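Local atomic coordinates of NK CELL activating receptor (Homo sapiens, PDB entry 1HKF), a protein that serves as a cytotoxicity-activating receptor of activated natural killer cells, interacting with TYROBP/DAP12, and may increase their efficiency in lysing tumour cells. Residues E42-C47 with C101-P106; K63-A68 with D78-F83; R72-D77 with T85-D90. All coordinates share one frame; numbering follows the deposited sequence.

The three contacts lie in one extracellular V-set immunoglobulin domain. Interaction 1 pairs strands 43-49 and 97-104 of the five-stranded sheet. Interaction 3 is the hairpin of strands 73-78 and 83-88 in the three-stranded sheet, its centre about 14 Å from that of interaction 1 and across the middle of the domain; Lys44 and Trp46 meet Asp77, Val86 and Met88 between them. Interaction 2, at the surface, joins the segment before strand 73-78 to the hairpin's turn, about 12 Å from interaction 1 and 13 Å from interaction 3, centre to centre. Along the chain, interactions 2 and 3 interlace inside the loop that interaction 1 closes: one sheet's pairing brackets the other's hairpin in sequence.

Interaction 1 (E42-C47 with C101-P106)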
loop_
_atom_site.group_PDB
_atom_site.type_symbol
_atom_site.label_atom_id
_atom_site.label_comp_id
_atom_site.label_asym_id
_atom_site.label_seq_id
_atom_site.Cartn_x
_atom_site.Cartn_y
_atom_site.Cartn_z
ATOM N N GLU A 42 -9.438 -17.558 -13.504
ATOM C CA GLU A 42 -7.991 -17.696 -13.495
ATOM C C GLU A 42 -7.400 -17.483 -12.094
ATOM O O GLU A 42 -7.583 -16.407 -11.476
ATOM C CB GLU A 42 -7.383 -16.682 -14.458
ATOM C CG GLU A 42 -7.758 -16.876 -15.972
ATOM C CD GLU A 42 -7.011 -15.871 -16.878
ATOM O OE1 GLU A 42 -7.382 -14.652 -16.923
ATOM O OE2 GLU A 42 -6.026 -16.291 -17.523
ATOM N N LYS A 43 -6.703 -18.480 -11.573
ATOM C CA LYS A 43 -6.074 -18.278 -10.282
ATOM C C LYS A 43 -5.054 -17.112 -10.356
ATOM O O LYS A 43 -4.408 -16.895 -11.391
ATOM C CB LYS A 43 -5.399 -19.552 -9.836
ATOM C CG LYS A 43 -6.452 -20.592 -9.623
ATOM C CD LYS A 43 -5.873 -21.871 -9.112
ATOM C CE LYS A 43 -7.039 -22.817 -8.804
ATOM N NZ LYS A 43 -6.472 -23.974 -8.028
ATOM N N LYS A 44 -4.924 -16.362 -9.265
ATOM C CA LYS A 44 -4.003 -15.207 -9.234
ATOM C C LYS A 44 -2.932 -15.567 -8.236
ATOM O O LYS A 44 -3.236 -16.186 -7.197
ATOM C CB LYS A 44 -4.788 -13.973 -8.794
ATOM C CG LYS A 44 -6.117 -13.727 -9.596
ATOM C CD LYS A 44 -5.817 -13.515 -11.084
ATOM C CE LYS A 44 -7.014 -12.976 -11.855
ATOM N NZ LYS A 44 -8.241 -13.836 -11.591
ATOM N N GLY A 45 -1.674 -15.228 -8.517
ATOM C CA GLY A 45 -0.618 -15.595 -7.571
ATOM C C GLY A 45 0.400 -14.481 -7.457
ATOM O O GLY A 45 0.498 -13.620 -8.339
ATOM N N TRP A 46 1.141 -14.502 -6.360
ATOM C CA TRP A 46 2.209 -13.531 -6.082
ATOM C C TRP A 46 3.391 -14.408 -5.676
ATOM O O TRP A 46 3.258 -15.274 -4.810
ATOM C CB TRP A 46 1.832 -12.618 -4.910
ATOM C CG TRP A 46 2.898 -11.563 -4.486
ATOM C CD1 TRP A 46 3.530 -11.485 -3.252
ATOM C CD2 TRP A 46 3.315 -10.389 -5.218
ATOM N NE1 TRP A 46 4.291 -10.339 -3.176
ATOM C CE2 TRP A 46 4.185 -9.646 -4.359
ATOM C CE3 TRP A 46 3.036 -9.885 -6.516
ATOM C CZ2 TRP A 46 4.777 -8.429 -4.748
ATOM C CZ3 TRP A 46 3.617 -8.687 -6.909
ATOM C CH2 TRP A 46 4.491 -7.956 -6.010
ATOM N N CYS A 47 4.547 -14.219 -6.309
ATOM C CA CYS A 47 5.672 -15.055 -5.928
ATOM C C CYS A 47 6.951 -14.251 -5.990
ATOM O O CYS A 47 7.030 -13.236 -6.657
ATOM C CB CYS A 47 5.760 -16.284 -6.851
ATOM S SG CYS A 47 5.939 -15.733 -8.563
ATOM N N CYS A 101 3.427 -10.769 -10.079
ATOM C CA CYS A 101 2.058 -11.110 -9.806
ATOM C C CYS A 101 1.751 -11.928 -11.123
ATOM O O CYS A 101 2.114 -11.510 -12.225
ATOM C CB CYS A 101 1.184 -9.870 -9.650
ATOM S SG CYS A 101 1.053 -8.947 -11.167
ATOM N N ARG A 102 1.213 -13.141 -10.970
ATOM C CA ARG A 102 0.904 -13.998 -12.110
ATOM C C ARG A 102 -0.567 -14.407 -12.163
ATOM O O ARG A 102 -1.241 -14.470 -11.145
ATOM C CB ARG A 102 1.789 -15.224 -12.084
ATOM C CG ARG A 102 3.195 -14.926 -12.490
ATOM C CD ARG A 102 4.103 -16.121 -12.305
ATOM N NE ARG A 102 5.395 -15.834 -12.905
ATOM C CZ ARG A 102 6.461 -16.613 -12.786
ATOM N NH1 ARG A 102 6.394 -17.736 -12.080
ATOM N NH2 ARG A 102 7.596 -16.265 -13.385
ATOM N N ILE A 103 -1.061 -14.649 -13.367
ATOM C CA ILE A 103 -2.455 -15.025 -13.627
ATOM C C ILE A 103 -2.348 -16.312 -14.468
ATOM O O ILE A 103 -1.707 -16.311 -15.523
ATOM C CB ILE A 103 -3.144 -13.919 -14.424
ATOM C CG1 ILE A 103 -2.964 -12.596 -13.698
ATOM C CG2 ILE A 103 -4.576 -14.247 -14.633
ATOM C CD1 ILE A 103 -3.646 -11.420 -14.355
ATOM N N TYR A 104 -2.951 -17.383 -13.952
ATOM C CA TYR A 104 -2.899 -18.759 -14.487
ATOM C C TYR A 104 -4.195 -19.222 -15.169
ATOM O O TYR A 104 -5.303 -19.034 -14.642
ATOM C CB TYR A 104 -2.582 -19.729 -13.351
ATOM C CG TYR A 104 -1.341 -19.371 -12.585
ATOM C CD1 TYR A 104 -0.088 -19.791 -13.036
ATOM C CD2 TYR A 104 -1.408 -18.589 -11.415
ATOM C CE1 TYR A 104 1.072 -19.441 -12.350
ATOM C CE2 TYR A 104 -0.252 -18.222 -10.716
ATOM C CZ TYR A 104 0.985 -18.650 -11.193
ATOM O OH TYR A 104 2.132 -18.278 -10.534
ATOM N N ARG A 105 -4.055 -19.840 -16.335
ATOM C CA ARG A 105 -5.196 -20.342 -17.124
ATOM C C ARG A 105 -5.764 -21.661 -16.539
ATOM O O ARG A 105 -5.009 -22.489 -16.008
ATOM C CB ARG A 105 -4.790 -20.486 -18.627
ATOM C CG ARG A 105 -4.399 -19.179 -19.343
ATOM C CD ARG A 105 -4.452 -19.325 -20.864
ATOM N NE ARG A 105 -3.823 -18.209 -21.587
ATOM C CZ ARG A 105 -2.512 -18.093 -21.799
ATOM N NH1 ARG A 105 -1.681 -19.031 -21.354
ATOM N NH2 ARG A 105 -2.035 -17.049 -22.449
ATOM N N PRO A 106 -7.085 -21.826 -16.652
ATOM C CA PRO A 106 -7.700 -23.052 -16.089
ATOM C C PRO A 106 -7.161 -24.295 -16.690
ATOM O O PRO A 106 -6.598 -25.197 -16.064
ATOM C CB PRO A 106 -9.192 -22.839 -16.351
ATOM C CG PRO A 106 -9.363 -21.358 -16.361
ATOM C CD PRO A 106 -8.154 -20.804 -17.063
HETATM O O HOH W 1 -6.231 -21.123 -13.103
#
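Two neighbouring strands of the V-set immunoglobulin domain, C (43-49) and F (97-104), run antiparallel here. Gly45 and Arg102 form a hydrogen-bonded pair: Gly45 N donates to Arg102 O at 2.8 Å, and Arg102 N returns the bond to Gly45 O. Further along, Tyr104 N reaches Lys43 O at 3.0 Å in an almost straight bond (175°), nearly along the C=O axis. At the Lys43 end, one water accepts from Lys43 N and donates to Tyr104 O.

On the outer face, glycine suits position 45 because the edge of the Tyr104 ring comes in beside the backbone: CE2 stands 4.0 Å from Gly45 N, and a CB would be crowded to about 3.0 Å from CE2. The extended Arg102 chain carries its guanidinium past Cys47, whose SG lies over one face and is bonded to Cys55.

The other face, turned to the second sheet, mixes aliphatic packing with a buried charge. Ile103 CG2 packs against Lys44 CD at 3.8 Å; bent at its second and fourth torsions, Lys44 gives a hydrogen bond from NZ to Glu42 O (2.7 Å) and a salt bridge to Asp77. At the end of the pairing Glu42 crosses Ile103 obliquely, its OE2 hydrogen-bonded to Ser112. Cys101 carries the fold's canonical intersheet disulfide, to Cys32, and its CB meets the edge of the core Trp46 ring, in the ring plane, 3.6 Å from CE3.

Interaction 2 (K63-A68 with D78-F83); sequences KPRTMA and DPDAGF
Arg65 reaches across from its loop to the turn between strands 73-78 and 83-88, and its orientation against two aspartates defines this contact. Its chain leaves with CG anti to the carbonyl carbon and bends at the third torsion (-63°), so that the aliphatic part lies against Asp78 before the guanidinium turns back. CG is 3.6 Å from Asp78 CG, and the two side chains cross obliquely.

The charged groups then stand nearly upright to each other, with guanidinium and carboxylate planes 78° apart. Arg65 NH1 donates to Asp78 OD1 at 2.9 Å, a salt bridge with a fairly straight bond (154°). The oxygen sits in the guanidinium plane, at its edge, but NH1 approaches from above the carboxylate plane. Asp80 is turned differently: its side chain crosses that of Arg65 at about a right angle, although the two flat groups are nearly parallel. Its OD2 is 3.6 Å from Arg65 NH1, well out of the guanidinium plane, so only the charges attract.

Two prolines pack beside the ions. Pro64 CB lies over one guanidinium face, offset toward its rim, and also touches Pro79 CD at 3.7 Å. Proline suits position 79, where the chain enters a turn of helical backbone angles. Asp78, its CG anti to the backbone N, suits the place before it: OD1 accepts from Asp80 N at 3.0 Å, closing an Asx turn.

Asp78 OD1 is thus gripped from opposite faces of its carboxylate, by Arg65 NH1 on one side and Asp80 N on the other. Two carboxylates round one guanidinium at the domain surface should favour ionised aspartates, while the same oxygen that shapes the turn ties it to the preceding loop.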
loop_
_atom_site.group_PDB
_atom_site.type_symbol
_atom_site.label_atom_id
_atom_site.label_comp_id
_atom_site.label_asym_id
_atom_site.label_seq_id
_atom_site.Cartn_x
_atom_site.Cartn_y
_atom_site.Cartn_z
ATOM N N LYS A 63 -10.271 -18.760 -5.778
ATOM C CA LYS A 63 -11.665 -18.490 -6.096
ATOM C C LYS A 63 -11.876 -16.983 -5.996
ATOM O O LYS A 63 -11.209 -16.314 -5.240
ATOM C CB LYS A 63 -12.581 -19.247 -5.129
ATOM C CG LYS A 63 -12.542 -20.702 -5.395
ATOM C CD LYS A 63 -13.723 -21.377 -4.799
ATOM C CE LYS A 63 -13.412 -21.926 -3.449
ATOM N NZ LYS A 63 -14.201 -23.179 -3.417
ATOM N N PRO A 64 -12.806 -16.434 -6.778
ATOM C CA PRO A 64 -13.041 -14.987 -6.740
ATOM C C PRO A 64 -13.577 -14.425 -5.417
ATOM O O PRO A 64 -14.309 -15.109 -4.709
ATOM C CB PRO A 64 -13.997 -14.758 -7.906
ATOM C CG PRO A 64 -14.741 -16.064 -8.018
ATOM C CD PRO A 64 -13.722 -17.138 -7.704
ATOM N N ARG A 65 -13.181 -13.179 -5.100
ATOM C CA ARG A 65 -13.619 -12.486 -3.908
ATOM C C ARG A 65 -13.492 -13.373 -2.660
ATOM O O ARG A 65 -14.443 -13.570 -1.918
ATOM C CB ARG A 65 -15.049 -12.033 -4.140
ATOM C CG ARG A 65 -15.190 -11.029 -5.292
ATOM C CD ARG A 65 -16.647 -10.738 -5.601
ATOM N NE ARG A 65 -17.313 -11.963 -6.055
ATOM C CZ ARG A 65 -17.280 -12.412 -7.320
ATOM N NH1 ARG A 65 -16.659 -11.725 -8.280
ATOM N NH2 ARG A 65 -17.727 -13.631 -7.591
ATOM N N THR A 66 -12.327 -13.976 -2.483
ATOM C CA THR A 66 -12.081 -14.809 -1.309
ATOM C C THR A 66 -11.019 -14.111 -0.427
ATOM O O THR A 66 -10.152 -13.373 -0.920
ATOM C CB THR A 66 -11.518 -16.222 -1.659
ATOM O OG1 THR A 66 -10.518 -16.108 -2.689
ATOM C CG2 THR A 66 -12.635 -17.173 -2.090
ATOM N N MET A 67 -11.107 -14.324 0.876
ATOM C CA MET A 67 -10.138 -13.726 1.789
ATOM C C MET A 67 -8.931 -14.650 1.790
ATOM O O MET A 67 -8.682 -15.339 2.783
ATOM C CB MET A 67 -10.706 -13.627 3.211
ATOM C CG MET A 67 -12.009 -12.832 3.323
ATOM S SD MET A 67 -11.849 -11.084 3.836
ATOM C CE MET A 67 -11.952 -11.309 5.649
ATOM N N ALA A 68 -8.212 -14.668 0.655
ATOM C CA ALA A 68 -7.003 -15.487 0.460
ATOM C C ALA A 68 -5.841 -15.044 1.396
ATOM O O ALA A 68 -5.058 -14.150 1.082
ATOM C CB ALA A 68 -6.555 -15.444 -1.031
ATOM N N ASP A 78 -11.168 -9.597 -7.556
ATOM C CA ASP A 78 -12.543 -9.522 -7.969
ATOM C C ASP A 78 -12.614 -9.277 -9.470
ATOM O O ASP A 78 -12.401 -8.157 -9.914
ATOM C CB ASP A 78 -13.317 -8.409 -7.251
ATOM C CG ASP A 78 -14.806 -8.367 -7.691
ATOM O OD1 ASP A 78 -15.228 -9.236 -8.519
ATOM O OD2 ASP A 78 -15.554 -7.482 -7.228
ATOM N N PRO A 79 -12.976 -10.325 -10.267
ATOM C CA PRO A 79 -13.091 -10.251 -11.731
ATOM C C PRO A 79 -14.013 -9.163 -12.217
ATOM O O PRO A 79 -13.784 -8.588 -13.271
ATOM C CB PRO A 79 -13.583 -11.639 -12.110
ATOM C CG PRO A 79 -12.911 -12.482 -11.144
ATOM C CD PRO A 79 -13.119 -11.720 -9.827
ATOM N N ASP A 80 -15.063 -8.871 -11.464
ATOM C CA ASP A 80 -15.983 -7.805 -11.853
ATOM C C ASP A 80 -15.270 -6.485 -11.855
ATOM O O ASP A 80 -15.701 -5.567 -12.557
ATOM C CB ASP A 80 -17.143 -7.671 -10.874
ATOM C CG ASP A 80 -18.059 -8.891 -10.867
ATOM O OD1 ASP A 80 -18.209 -9.537 -11.942
ATOM O OD2 ASP A 80 -18.640 -9.178 -9.784
ATOM N N ALA A 81 -14.205 -6.362 -11.049
ATOM C CA ALA A 81 -13.460 -5.109 -10.998
ATOM C C ALA A 81 -12.330 -5.092 -12.048
ATOM O O ALA A 81 -11.887 -4.030 -12.458
ATOM C CB ALA A 81 -12.886 -4.879 -9.598
ATOM N N GLY A 82 -11.870 -6.262 -12.474
ATOM C CA GLY A 82 -10.804 -6.310 -13.458
ATOM C C GLY A 82 -9.384 -6.271 -12.893
ATOM O O GLY A 82 -8.440 -5.994 -13.627
ATOM N N PHE A 83 -9.211 -6.525 -11.596
ATOM C CA PHE A 83 -7.845 -6.545 -11.041
ATOM C C PHE A 83 -7.879 -7.202 -9.713
ATOM O O PHE A 83 -8.962 -7.351 -9.144
ATOM C CB PHE A 83 -7.272 -5.118 -10.858
ATOM C CG PHE A 83 -8.000 -4.283 -9.811
ATOM C CD1 PHE A 83 -9.083 -3.486 -10.161
ATOM C CD2 PHE A 83 -7.581 -4.295 -8.475
ATOM C CE1 PHE A 83 -9.767 -2.682 -9.186
ATOM C CE2 PHE A 83 -8.222 -3.525 -7.495
ATOM C CZ PHE A 83 -9.320 -2.713 -7.845
#

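Interaction 3 (R72-D77 with T85-D90)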
loop_
_atom_site.group_PDB
_atom_site.type_symbol
_atom_site.label_atom_id
_atom_site.label_comp_id
_atom_site.label_asym_id
_atom_site.label_seq_id
_atom_site.Cartn_x
_atom_site.Cartn_y
_atom_site.Cartn_z
ATOM N N ARG A 72 1.594 -13.021 6.438
ATOM C CA ARG A 72 1.706 -11.594 6.094
ATOM C C ARG A 72 1.177 -11.221 4.700
ATOM O O ARG A 72 1.016 -10.030 4.386
ATOM C CB ARG A 72 3.160 -11.161 6.267
ATOM C CG ARG A 72 3.877 -11.721 7.483
ATOM C CD ARG A 72 5.394 -11.566 7.382
ATOM N NE ARG A 72 5.784 -10.369 6.644
ATOM C CZ ARG A 72 6.746 -10.307 5.749
ATOM N NH1 ARG A 72 7.452 -11.389 5.451
ATOM N NH2 ARG A 72 7.012 -9.145 5.140
ATOM N N PHE A 73 0.926 -12.216 3.855
ATOM C CA PHE A 73 0.489 -11.967 2.472
ATOM C C PHE A 73 -0.945 -12.310 2.161
ATOM O O PHE A 73 -1.422 -13.372 2.554
ATOM C CB PHE A 73 1.344 -12.751 1.486
ATOM C CG PHE A 73 2.772 -12.929 1.887
ATOM C CD1 PHE A 73 3.677 -11.920 1.632
ATOM C CD2 PHE A 73 3.218 -14.083 2.524
ATOM C CE1 PHE A 73 5.017 -12.056 2.008
ATOM C CE2 PHE A 73 4.547 -14.224 2.902
ATOM C CZ PHE A 73 5.447 -13.223 2.651
ATOM N N THR A 74 -1.647 -11.440 1.447
ATOM C CA THR A 74 -3.016 -11.779 1.088
ATOM C C THR A 74 -3.324 -11.240 -0.280
ATOM O O THR A 74 -2.586 -10.417 -0.764
ATOM C CB THR A 74 -4.023 -11.169 2.048
ATOM O OG1 THR A 74 -3.939 -9.738 1.959
ATOM C CG2 THR A 74 -3.696 -11.620 3.478
ATOM N N ILE A 75 -4.408 -11.721 -0.886
ATOM C CA ILE A 75 -4.827 -11.237 -2.185
ATOM C C ILE A 75 -6.326 -11.030 -2.133
ATOM O O ILE A 75 -7.033 -11.785 -1.522
ATOM C CB ILE A 75 -4.520 -12.257 -3.367
ATOM C CG1 ILE A 75 -3.046 -12.210 -3.751
ATOM C CG2 ILE A 75 -5.358 -11.915 -4.635
ATOM C CD1 ILE A 75 -2.613 -13.328 -4.713
ATOM N N TRP A 76 -6.809 -9.968 -2.736
ATOM C CA TRP A 76 -8.218 -9.854 -2.823
ATOM C C TRP A 76 -8.382 -9.749 -4.337
ATOM O O TRP A 76 -7.821 -8.830 -4.952
ATOM C CB TRP A 76 -8.781 -8.590 -2.173
ATOM C CG TRP A 76 -10.243 -8.457 -2.484
ATOM C CD1 TRP A 76 -10.809 -7.631 -3.401
ATOM C CD2 TRP A 76 -11.321 -9.219 -1.911
ATOM N NE1 TRP A 76 -12.183 -7.818 -3.438
ATOM C CE2 TRP A 76 -12.516 -8.786 -2.525
ATOM C CE3 TRP A 76 -11.389 -10.219 -0.926
ATOM C CZ2 TRP A 76 -13.768 -9.307 -2.185
ATOM C CZ3 TRP A 76 -12.642 -10.742 -0.581
ATOM C CH2 TRP A 76 -13.808 -10.278 -1.208
ATOM N N ASP A 77 -9.129 -10.680 -4.932
ATOM C CA ASP A 77 -9.351 -10.625 -6.382
ATOM C C ASP A 77 -10.807 -10.562 -6.737
ATOM O O ASP A 77 -11.615 -11.371 -6.277
ATOM C CB ASP A 77 -8.727 -11.833 -7.050
ATOM C CG ASP A 77 -9.044 -11.903 -8.523
ATOM O OD1 ASP A 77 -9.009 -10.835 -9.155
ATOM O OD2 ASP A 77 -9.319 -13.033 -9.027
ATOM N N THR A 85 -5.521 -7.386 -5.888
ATOM C CA THR A 85 -4.609 -6.596 -5.091
ATOM C C THR A 85 -3.887 -7.494 -4.139
ATOM O O THR A 85 -4.527 -8.218 -3.387
ATOM C CB THR A 85 -5.358 -5.601 -4.184
ATOM O OG1 THR A 85 -6.130 -4.693 -4.988
ATOM C CG2 THR A 85 -4.338 -4.819 -3.355
ATOM N N VAL A 86 -2.564 -7.456 -4.176
ATOM C CA VAL A 86 -1.756 -8.203 -3.230
ATOM C C VAL A 86 -1.389 -7.231 -2.054
ATOM O O VAL A 86 -1.057 -6.063 -2.283
ATOM C CB VAL A 86 -0.427 -8.644 -3.875
ATOM C CG1 VAL A 86 0.461 -9.412 -2.845
ATOM C CG2 VAL A 86 -0.733 -9.530 -5.099
ATOM N N THR A 87 -1.445 -7.718 -0.816
ATOM C CA THR A 87 -1.055 -6.920 0.357
ATOM C C THR A 87 0.028 -7.706 1.088
ATOM O O THR A 87 -0.103 -8.897 1.275
ATOM C CB THR A 87 -2.244 -6.646 1.297
ATOM O OG1 THR A 87 -3.243 -5.885 0.604
ATOM C CG2 THR A 87 -1.809 -5.776 2.494
ATOM N N MET A 88 1.150 -7.050 1.387
ATOM C CA MET A 88 2.263 -7.646 2.148
ATOM C C MET A 88 2.397 -6.745 3.415
ATOM O O MET A 88 2.636 -5.528 3.321
ATOM C CB MET A 88 3.574 -7.537 1.383
ATOM C CG MET A 88 3.797 -8.561 0.301
ATOM S SD MET A 88 5.433 -8.272 -0.434
ATOM C CE MET A 88 6.381 -9.411 0.455
ATOM N N THR A 89 2.188 -7.305 4.576
ATOM C CA THR A 89 2.235 -6.462 5.770
ATOM C C THR A 89 3.529 -6.672 6.504
ATOM O O THR A 89 4.296 -7.669 6.245
ATOM C CB THR A 89 1.065 -6.739 6.773
ATOM O OG1 THR A 89 1.171 -8.058 7.248
ATOM C CG2 THR A 89 -0.276 -6.605 6.131
ATOM N N ASP A 90 3.832 -5.680 7.343
ATOM C CA ASP A 90 5.026 -5.766 8.156
ATOM C C ASP A 90 6.302 -5.994 7.353
ATOM O O ASP A 90 7.067 -6.928 7.634
ATOM C CB ASP A 90 4.873 -6.920 9.153
ATOM C CG ASP A 90 5.925 -6.857 10.247
ATOM O OD1 ASP A 90 6.203 -5.699 10.714
ATOM O OD2 ASP A 90 6.486 -7.937 10.612
HETATM O O HOH W 2 -8.587 -6.051 -5.256
#
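A bend at the third torsion of Arg72 (32°), after an extended start, turns its guanidinium side-on to the backbone of Thr89. The first torsion of Phe73 (-33°) falls short of a staggered position and swings the ring toward Met88, whose own bend at its last torsion brings the methyl back to the ring.

Arg72 grips one oxygen with two nitrogens: NE meets Thr89 O at 3.1 Å and NH2 meets it at 3.3 Å, the oxygen lying near the guanidinium plane. Arginine suits this place because it can do so while NH2 also makes a salt bridge with Asp95. Phe73 CE1 lies over one guanidinium face, offset toward the rim, and the ring's edge receives Met88 CE at 3.4 Å. On the same inward face Ile75 CG1 touches Val86 CG2 at 3.8 Å, branched side chains lying alongside each other.

The other face carries threonines and Trp76, with Thr74 OG1 beside Thr87 CB. Paired backbone bonds join Thr74 with Thr87 and Trp76 with Thr85; Thr87 N reaches Thr74 O at 2.9 Å. A water donates to Trp76 O and is hydrogen-bonded to Thr85 OG1 as well.

This is the antiparallel D-E hairpin of an immunoglobulin V-set domain, and an arginine at the start of strand D bridged to an aspartate before strand F is a hallmark of that fold.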